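Local structure of Cog5 (Kluyveromyces lactis, 4U6U) at residues T115-N121 / V153-K157; F147-D151 / N210-R215; I189-Q193 / S219-F224. The protein probably acts, in complex with Cog7, as a subunit of the conserved oligomeric Golgi complex, which tethers vesicles before fusion at the Golgi. The protein carries 7 engineered substitutions. One frame throughout, in Å; residues are numbered along the deposited sequence.

Interaction 1. Residues T115-N121 / V153-K157; sequences TRDCLNN and VLSSK
K157 reaches across from helix 143-167 to the end of helix 92-118, where its ammonium group is shared by the C118 carbonyl and the N121 side chain. From CB the chain leaves with CG anti to the carbonyl carbon (chi1 -70°), and CG passes L119 CD2 at 4.1 Å. CD then lies against I189 of helix 175-192. Bends at the third and fourth torsions turn CE toward N121 OD1, 3.7 Å away, and bring NZ to its two oxygens. N121 OD1 accepts from NZ at 3.0 Å, with the donor nearly along the C=O axis (162° at the oxygen). C118 O also lies 3.0 Å from NZ but is approached from above the carbonyl plane, 37° out of it.

Both acceptors belong to the type I turn from C118 to N121, which closes with N121 at positive phi just after the helix. A lysine at the carbonyl end of a helix would be expected to meet a favourable electrostatic environment, and one charge here ties the C118 carbonyl to the N121 side chain across the turn. N121 is steadied from elsewhere too, since its ND2 bonds to N185 OD1.

The apolar half of the contact is built around V153, whose two methyls divide the work. CG2 meets T115 CG2 at 3.5 Å, while CG1 touches both C118 CB and L119 CD2. The T115 hydroxyl bonds back to S111 O in its own helix, while its methyl faces V153. Alongside, L119 CD1 lies 3.6 Å from S156 OG.

The two helices are thus joined by a hydrophobic patch beside a polar clasp, and helix 175-192 covers the clasp with N185, S188 and I189, so that K157 lies where three helices meet.

Interaction 2. Residues F147-D151 / N210-R215; sequences FDTID and NYLSQR
D151 OD1 is gripped by two donors, the hydroxyl of Y211 at 2.8 Å and NE of R215 at 2.9 Å, reaching it from the same face of the carboxylate plane, on its anti and syn sides respectively. D151 and R215, with D148, form a salt-bridge network that joins helix 143-167 to the turn that follows helix 207-213 in this all-helical fold, the Y211 hydroxyl being a neutral donor beside it. D151 OD2 completes a two-pronged pairing through R215 NH2 at 2.8 Å, carboxylate and guanidinium lying 26° from coplanar; D148 OD1 adds a long salt bridge to the same NH2. A bend at the second torsion of R215 (chi2 -95°) leaves CG over one face of the Y211 ring and carries the guanidinium on to D151. R215 NH1 turns back to the Q214 carbonyl, helping to fix the guanidinium's rotation. Were R215 an alanine, D151 would probably lose its counter-charge, and the Y211 ring the chain covering one face. F147 slides past Y211, their rings oblique with centroids 5.7 Å apart, and its CE2 meets Q214 OE1. Over the opposite face of Y211 lies I150 CG2, 3.6 Å from the ring centroid in a CH-pi contact.

Interaction 3. Residues I189-Q193 / S219-F224; sequences ILTLQ and SLIDQF
The C-terminal part of helix 175-192 lies beside the first turn of helix 220-241, the backbones coming closest at I189 and I221, whose CA atoms are 6.3 Å apart. I189 is the apolar centre of the contact and uses both of its branches. Its CG2, anti to the backbone N, touches both L220 CB (3.5 Å) and I221 CD1 (3.6 Å), while CD1 reaches the F224 ring near CD1 and CG. I189 also touches L154 and K157 of helix 143-167.

Q193 lies along L220, the two side chains running in opposite directions. Its CB meets L220 CD1 at 3.8 Å. Beyond CG the chain is extended and carries the amide to the start of the facing helix, where OE1 accepts a weak hydrogen bond from L220 N at 3.2 Å. I221 crosses this side chain at about a right angle, its CD1 packing 3.5 Å from Q193 CD. S219 is the N-cap of helix 220-241, its OG accepting from D222 N at 2.9 Å with an angle of 158° at the hydrogen.

The chemistry therefore divides in two: aliphatic and aromatic groups bury the helix-helix seam, while at the start of helix 220-241, where backbone N-H groups have no preceding turn to receive them, S219 OG caps D222 N and Q193 OE1 takes L220 N only weakly.

The three contacts cluster within the helical bundle, touching one another, with centres 15 Å (interactions 1 and 2) and 12 Å (3 with each of the others) apart. Helix 143-167 serves interactions 1 and 2, and T115 CG2 of the first meets T149 CG2 of the second at 3.5 Å. L154, between V153 and K157 on that helix, bridges to interaction 3, its CD1 lying 3.7 Å from I189 CD1. Interactions 2 and 3 meet where the Y211 ring packs on L220 CD2. Segments of interaction 2 alternate along the chain with those of both others. Cog7 touches none of these segments, so all three are internal to Cog5.

Interaction 1. Residues T115-N121 / V153-K157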
loop_
_atom_site.group_PDB
_atom_site.type_symbol
_atom_site.label_atom_id
_atom_site.label_comp_id
_atom_site.label_asym_id
_atom_site.label_seq_id
_atom_site.Cartn_x
_atom_site.Cartn_y
_atom_site.Cartn_z
ATOM N N THR B 115 13.683 -0.266 0.924
ATOM C CA THR B 115 14.522 -0.159 2.113
ATOM C C THR B 115 15.997 -0.181 1.694
ATOM O O THR B 115 16.773 0.698 2.065
ATOM C CB THR B 115 14.240 -1.312 3.154
ATOM O OG1 THR B 115 14.150 -2.579 2.492
ATOM C CG2 THR B 115 12.943 -1.085 3.909
ATOM N N ARG B 116 16.344 -1.159 0.864
ATOM C CA ARG B 116 17.697 -1.339 0.350
ATOM C C ARG B 116 18.178 -0.135 -0.430
ATOM O O ARG B 116 19.337 0.267 -0.312
ATOM C CB ARG B 116 17.752 -2.623 -0.476
ATOM C CG ARG B 116 19.089 -2.985 -1.057
ATOM C CD ARG B 116 19.022 -4.424 -1.508
ATOM N NE ARG B 116 18.139 -4.627 -2.647
ATOM C CZ ARG B 116 17.390 -5.717 -2.803
ATOM N NH1 ARG B 116 17.418 -6.678 -1.881
ATOM N NH2 ARG B 116 16.601 -5.840 -3.866
ATOM N N ASP B 117 17.286 0.452 -1.218
ATOM C CA ASP B 117 17.662 1.593 -2.037
ATOM C C ASP B 117 17.790 2.864 -1.177
ATOM O O ASP B 117 18.374 3.850 -1.596
ATOM C CB ASP B 117 16.656 1.782 -3.180
ATOM C CG ASP B 117 16.911 0.823 -4.348
ATOM O OD1 ASP B 117 17.821 -0.037 -4.243
ATOM O OD2 ASP B 117 16.193 0.919 -5.370
ATOM N N CYS B 118 17.269 2.838 0.039
ATOM C CA CYS B 118 17.355 4.017 0.896
ATOM C C CYS B 118 18.552 3.985 1.848
ATOM O O CYS B 118 19.123 5.019 2.189
ATOM C CB CYS B 118 16.082 4.171 1.712
ATOM S SG CYS B 118 14.774 4.972 0.839
ATOM N N LEU B 119 18.925 2.789 2.281
ATOM C CA LEU B 119 20.003 2.637 3.248
ATOM C C LEU B 119 21.359 2.697 2.554
ATOM O O LEU B 119 22.402 2.651 3.217
ATOM C CB LEU B 119 19.863 1.324 4.029
ATOM C CG LEU B 119 18.551 1.085 4.789
ATOM C CD1 LEU B 119 18.571 -0.289 5.443
ATOM C CD2 LEU B 119 18.204 2.181 5.805
ATOM N N ASN B 120 21.348 2.789 1.225
ATOM C CA ASN B 120 22.600 2.858 0.484
ATOM C C ASN B 120 23.163 4.279 0.398
ATOM O O ASN B 120 24.262 4.481 -0.125
ATOM C CB ASN B 120 22.415 2.281 -0.924
ATOM C CG ASN B 120 23.738 2.084 -1.655
ATOM O OD1 ASN B 120 23.839 2.298 -2.859
ATOM N ND2 ASN B 120 24.759 1.668 -0.918
ATOM N N ASN B 121 22.423 5.260 0.917
ATOM C CA ASN B 121 22.837 6.674 0.901
ATOM C C ASN B 121 23.250 7.233 -0.457
ATOM O O ASN B 121 23.016 8.410 -0.726
ATOM C CB ASN B 121 23.999 6.909 1.878
ATOM C CG ASN B 121 23.540 7.152 3.311
ATOM O OD1 ASN B 121 22.354 7.049 3.633
ATOM N ND2 ASN B 121 24.491 7.492 4.180
ATOM N N VAL B 153 13.097 1.757 7.818
ATOM C CA VAL B 153 14.257 2.467 7.276
ATOM C C VAL B 153 14.797 3.509 8.245
ATOM O O VAL B 153 16.000 3.556 8.518
ATOM C CB VAL B 153 13.929 3.175 5.942
ATOM C CG1 VAL B 153 14.965 4.238 5.643
ATOM C CG2 VAL B 153 13.858 2.178 4.815
ATOM N N LEU B 154 13.898 4.341 8.761
ATOM C CA LEU B 154 14.280 5.396 9.683
ATOM C C LEU B 154 14.971 4.792 10.900
ATOM O O LEU B 154 16.059 5.222 11.295
ATOM C CB LEU B 154 13.051 6.205 10.104
ATOM C CG LEU B 154 13.285 7.377 11.059
ATOM C CD1 LEU B 154 14.222 8.387 10.452
ATOM C CD2 LEU B 154 11.978 8.042 11.438
ATOM N N SER B 155 14.336 3.771 11.469
ATOM C CA SER B 155 14.856 3.087 12.640
ATOM C C SER B 155 16.245 2.488 12.371
ATOM O O SER B 155 17.057 2.326 13.281
ATOM C CB SER B 155 13.868 2.012 13.088
ATOM O OG SER B 155 14.128 1.610 14.420
ATOM N N SER B 156 16.521 2.171 11.115
ATOM C CA SER B 156 17.793 1.565 10.752
ATOM C C SER B 156 18.886 2.620 10.714
ATOM O O SER B 156 20.011 2.376 11.153
ATOM C CB SER B 156 17.685 0.851 9.396
ATOM O OG SER B 156 18.900 0.220 9.022
ATOM N N LYS B 157 18.564 3.792 10.179
ATOM C CA LYS B 157 19.557 4.852 10.107
ATOM C C LYS B 157 19.917 5.360 11.511
ATOM O O LYS B 157 21.097 5.531 11.815
ATOM C CB LYS B 157 19.065 6.005 9.228
ATOM C CG LYS B 157 18.986 5.669 7.740
ATOM C CD LYS B 157 18.385 6.823 6.915
ATOM C CE LYS B 157 19.252 7.219 5.711
ATOM N NZ LYS B 157 19.788 6.053 4.943
#

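Interaction 2. Residues F147-D151 / N210-R215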
loop_
_atom_site.group_PDB
_atom_site.type_symbol
_atom_site.label_atom_id
_atom_site.label_comp_id
_atom_site.label_asym_id
_atom_site.label_seq_id
_atom_site.Cartn_x
_atom_site.Cartn_y
_atom_site.Cartn_z
ATOM N N PHE B 147 4.500 2.940 5.292
ATOM C CA PHE B 147 4.900 3.542 6.556
ATOM C C PHE B 147 5.737 2.579 7.400
ATOM O O PHE B 147 6.792 2.948 7.915
ATOM C CB PHE B 147 3.659 3.984 7.327
ATOM C CG PHE B 147 2.811 4.977 6.585
ATOM C CD1 PHE B 147 3.359 5.775 5.589
ATOM C CD2 PHE B 147 1.462 5.107 6.873
ATOM C CE1 PHE B 147 2.581 6.689 4.902
ATOM C CE2 PHE B 147 0.673 6.023 6.188
ATOM C CZ PHE B 147 1.236 6.815 5.202
ATOM N N ASP B 148 5.273 1.335 7.493
ATOM C CA ASP B 148 5.984 0.270 8.192
ATOM C C ASP B 148 7.290 -0.045 7.504
ATOM O O ASP B 148 8.110 -0.783 8.032
ATOM C CB ASP B 148 5.116 -0.977 8.288
ATOM C CG ASP B 148 3.952 -0.791 9.249
ATOM O OD1 ASP B 148 3.751 0.356 9.715
ATOM O OD2 ASP B 148 3.227 -1.776 9.521
ATOM N N THR B 149 7.451 0.478 6.296
ATOM C CA THR B 149 8.712 0.380 5.590
ATOM C C THR B 149 9.542 1.610 5.919
ATOM O O THR B 149 10.724 1.494 6.240
ATOM C CB THR B 149 8.524 0.253 4.064
ATOM O OG1 THR B 149 8.054 -1.061 3.755
ATOM C CG2 THR B 149 9.839 0.458 3.330
ATOM N N ILE B 150 8.923 2.787 5.867
ATOM C CA ILE B 150 9.641 4.009 6.230
ATOM C C ILE B 150 10.019 3.927 7.703
ATOM O O ILE B 150 11.137 4.292 8.075
ATOM C CB ILE B 150 8.821 5.297 5.926
ATOM C CG1 ILE B 150 9.293 5.939 4.614
ATOM C CG2 ILE B 150 9.034 6.348 6.989
ATOM C CD1 ILE B 150 9.520 4.969 3.469
ATOM N N ASP B 151 9.105 3.413 8.524
ATOM C CA ASP B 151 9.417 3.116 9.918
ATOM C C ASP B 151 10.726 2.366 10.028
ATOM O O ASP B 151 11.655 2.799 10.719
ATOM C CB ASP B 151 8.310 2.290 10.569
ATOM C CG ASP B 151 7.268 3.141 11.249
ATOM O OD1 ASP B 151 7.528 4.347 11.449
ATOM O OD2 ASP B 151 6.206 2.588 11.616
ATOM N N ASN B 210 1.164 12.952 5.789
ATOM C CA ASN B 210 0.286 11.848 6.173
ATOM C C ASN B 210 0.993 10.844 7.089
ATOM O O ASN B 210 0.391 10.272 7.998
ATOM C CB ASN B 210 -0.246 11.146 4.918
ATOM C CG ASN B 210 -1.740 10.893 4.976
ATOM O OD1 ASN B 210 -2.516 11.773 5.353
ATOM N ND2 ASN B 210 -2.151 9.687 4.604
ATOM N N TYR B 211 2.266 10.594 6.805
ATOM C CA TYR B 211 3.086 9.774 7.680
ATOM C C TYR B 211 3.251 10.477 9.017
ATOM O O TYR B 211 2.962 9.910 10.067
ATOM C CB TYR B 211 4.449 9.502 7.042
ATOM C CG TYR B 211 5.445 8.788 7.936
ATOM C CD1 TYR B 211 5.325 7.430 8.202
ATOM C CD2 TYR B 211 6.516 9.470 8.491
ATOM C CE1 TYR B 211 6.232 6.777 9.006
ATOM C CE2 TYR B 211 7.428 8.828 9.296
ATOM C CZ TYR B 211 7.285 7.481 9.556
ATOM O OH TYR B 211 8.207 6.840 10.357
ATOM N N LEU B 212 3.691 11.729 8.964
ATOM C CA LEU B 212 3.907 12.539 10.160
ATOM C C LEU B 212 2.652 12.759 11.009
ATOM O O LEU B 212 2.753 13.027 12.209
ATOM C CB LEU B 212 4.499 13.887 9.756
ATOM C CG LEU B 212 5.831 13.779 9.024
ATOM C CD1 LEU B 212 6.280 15.145 8.576
ATOM C CD2 LEU B 212 6.868 13.149 9.953
ATOM N N SER B 213 1.479 12.661 10.382
ATOM C CA SER B 213 0.205 12.782 11.096
ATOM C C SER B 213 -0.121 11.523 11.904
ATOM O O SER B 213 -0.635 11.618 13.015
ATOM C CB SER B 213 -0.945 13.106 10.129
ATOM O OG SER B 213 -1.284 12.002 9.313
ATOM N N GLN B 214 0.153 10.346 11.346
ATOM C CA GLN B 214 -0.155 9.088 12.034
ATOM C C GLN B 214 1.005 8.644 12.924
ATOM O O GLN B 214 1.039 7.512 13.411
ATOM C CB GLN B 214 -0.511 7.993 11.025
ATOM C CG GLN B 214 -1.788 8.285 10.252
ATOM C CD GLN B 214 -2.033 7.308 9.113
ATOM O OE1 GLN B 214 -1.563 6.170 9.147
ATOM N NE2 GLN B 214 -2.761 7.757 8.086
ATOM N N ARG B 215 1.953 9.556 13.123
ATOM C CA ARG B 215 3.087 9.340 14.014
ATOM C C ARG B 215 3.235 10.508 14.980
ATOM O O ARG B 215 2.714 11.593 14.740
ATOM C CB ARG B 215 4.388 9.186 13.217
ATOM C CG ARG B 215 4.393 8.110 12.141
ATOM C CD ARG B 215 4.975 6.822 12.677
ATOM N NE ARG B 215 4.952 5.723 11.714
ATOM C CZ ARG B 215 3.888 4.967 11.472
ATOM N NH1 ARG B 215 2.750 5.208 12.111
ATOM N NH2 ARG B 215 3.959 3.977 10.589
#

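Interaction 3. Residues I189-Q193 / S219-F224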
loop_
_atom_site.group_PDB
_atom_site.type_symbol
_atom_site.label_atom_id
_atom_site.label_comp_id
_atom_site.label_asym_id
_atom_site.label_seq_id
_atom_site.Cartn_x
_atom_site.Cartn_y
_atom_site.Cartn_z
ATOM N N ILE B 189 18.290 11.788 5.223
ATOM C CA ILE B 189 16.946 11.922 5.762
ATOM C C ILE B 189 16.322 13.241 5.316
ATOM O O ILE B 189 15.111 13.319 5.071
ATOM C CB ILE B 189 16.964 11.806 7.297
ATOM C CG1 ILE B 189 17.347 10.378 7.677
ATOM C CG2 ILE B 189 15.619 12.164 7.911
ATOM C CD1 ILE B 189 17.190 10.084 9.119
ATOM N N LEU B 190 17.162 14.266 5.188
ATOM C CA LEU B 190 16.713 15.574 4.719
ATOM C C LEU B 190 16.156 15.408 3.315
ATOM O O LEU B 190 15.081 15.924 2.992
ATOM C CB LEU B 190 17.871 16.588 4.753
ATOM C CG LEU B 190 17.706 18.052 4.314
ATOM C CD1 LEU B 190 18.028 18.229 2.838
ATOM C CD2 LEU B 190 16.311 18.581 4.627
ATOM N N THR B 191 16.886 14.660 2.492
ATOM C CA THR B 191 16.487 14.442 1.111
ATOM C C THR B 191 15.407 13.364 0.949
ATOM O O THR B 191 14.779 13.309 -0.091
ATOM C CB THR B 191 17.711 14.085 0.209
ATOM O OG1 THR B 191 18.119 12.731 0.436
ATOM C CG2 THR B 191 18.887 15.023 0.476
ATOM N N LEU B 192 15.190 12.511 1.952
ATOM C CA LEU B 192 14.110 11.513 1.876
ATOM C C LEU B 192 12.739 12.124 2.119
ATOM O O LEU B 192 11.738 11.724 1.518
ATOM C CB LEU B 192 14.328 10.364 2.869
ATOM C CG LEU B 192 13.192 9.322 2.842
ATOM C CD1 LEU B 192 13.097 8.678 1.470
ATOM C CD2 LEU B 192 13.305 8.242 3.906
ATOM N N GLN B 193 12.690 13.089 3.020
ATOM C CA GLN B 193 11.430 13.702 3.390
ATOM C C GLN B 193 10.959 14.705 2.342
ATOM O O GLN B 193 9.898 15.304 2.494
ATOM C CB GLN B 193 11.560 14.346 4.769
ATOM C CG GLN B 193 12.367 15.611 4.802
ATOM C CD GLN B 193 12.707 16.023 6.222
ATOM O OE1 GLN B 193 12.394 15.311 7.179
ATOM N NE2 GLN B 193 13.368 17.167 6.366
ATOM N N SER B 219 9.065 15.995 12.065
ATOM C CA SER B 219 9.835 15.841 10.839
ATOM C C SER B 219 10.606 14.538 10.976
ATOM O O SER B 219 10.713 13.999 12.078
ATOM C CB SER B 219 10.775 17.034 10.587
ATOM O OG SER B 219 11.945 16.998 11.388
ATOM N N LEU B 220 11.115 14.013 9.869
ATOM C CA LEU B 220 11.939 12.818 9.945
ATOM C C LEU B 220 13.241 13.133 10.662
ATOM O O LEU B 220 13.722 12.330 11.467
ATOM C CB LEU B 220 12.201 12.246 8.556
ATOM C CG LEU B 220 10.952 11.757 7.814
ATOM C CD1 LEU B 220 11.328 10.959 6.574
ATOM C CD2 LEU B 220 10.078 10.927 8.745
ATOM N N ILE B 221 13.812 14.300 10.380
ATOM C CA ILE B 221 15.004 14.728 11.103
ATOM C C ILE B 221 14.756 14.781 12.610
ATOM O O ILE B 221 15.545 14.236 13.382
ATOM C CB ILE B 221 15.519 16.081 10.610
ATOM C CG1 ILE B 221 16.389 15.864 9.383
ATOM C CG2 ILE B 221 16.450 16.694 11.614
ATOM C CD1 ILE B 221 15.617 15.724 8.143
ATOM N N ASP B 222 13.647 15.386 13.026
ATOM C CA ASP B 222 13.389 15.562 14.453
ATOM C C ASP B 222 13.357 14.240 15.219
ATOM O O ASP B 222 13.927 14.135 16.304
ATOM C CB ASP B 222 12.079 16.308 14.668
ATOM C CG ASP B 222 12.266 17.552 15.496
ATOM O OD1 ASP B 222 13.429 17.982 15.659
ATOM O OD2 ASP B 222 11.255 18.104 15.974
ATOM N N GLN B 223 12.707 13.227 14.660
ATOM C CA GLN B 223 12.687 11.952 15.346
ATOM C C GLN B 223 14.021 11.257 15.189
ATOM O O GLN B 223 14.444 10.527 16.083
ATOM C CB GLN B 223 11.562 11.064 14.847
ATOM C CG GLN B 223 10.504 10.913 15.906
ATOM C CD GLN B 223 10.609 9.605 16.674
ATOM O OE1 GLN B 223 11.299 8.680 16.246
ATOM N NE2 GLN B 223 9.909 9.516 17.806
ATOM N N PHE B 224 14.702 11.504 14.076
ATOM C CA PHE B 224 16.036 10.942 13.892
ATOM C C PHE B 224 17.018 11.387 14.988
ATOM O O PHE B 224 17.524 10.560 15.744
ATOM C CB PHE B 224 16.575 11.312 12.516
ATOM C CG PHE B 224 18.043 11.031 12.341
ATOM C CD1 PHE B 224 18.498 9.739 12.103
ATOM C CD2 PHE B 224 18.973 12.067 12.405
ATOM C CE1 PHE B 224 19.856 9.482 11.924
ATOM C CE2 PHE B 224 20.325 11.824 12.231
ATOM C CZ PHE B 224 20.769 10.524 11.990
#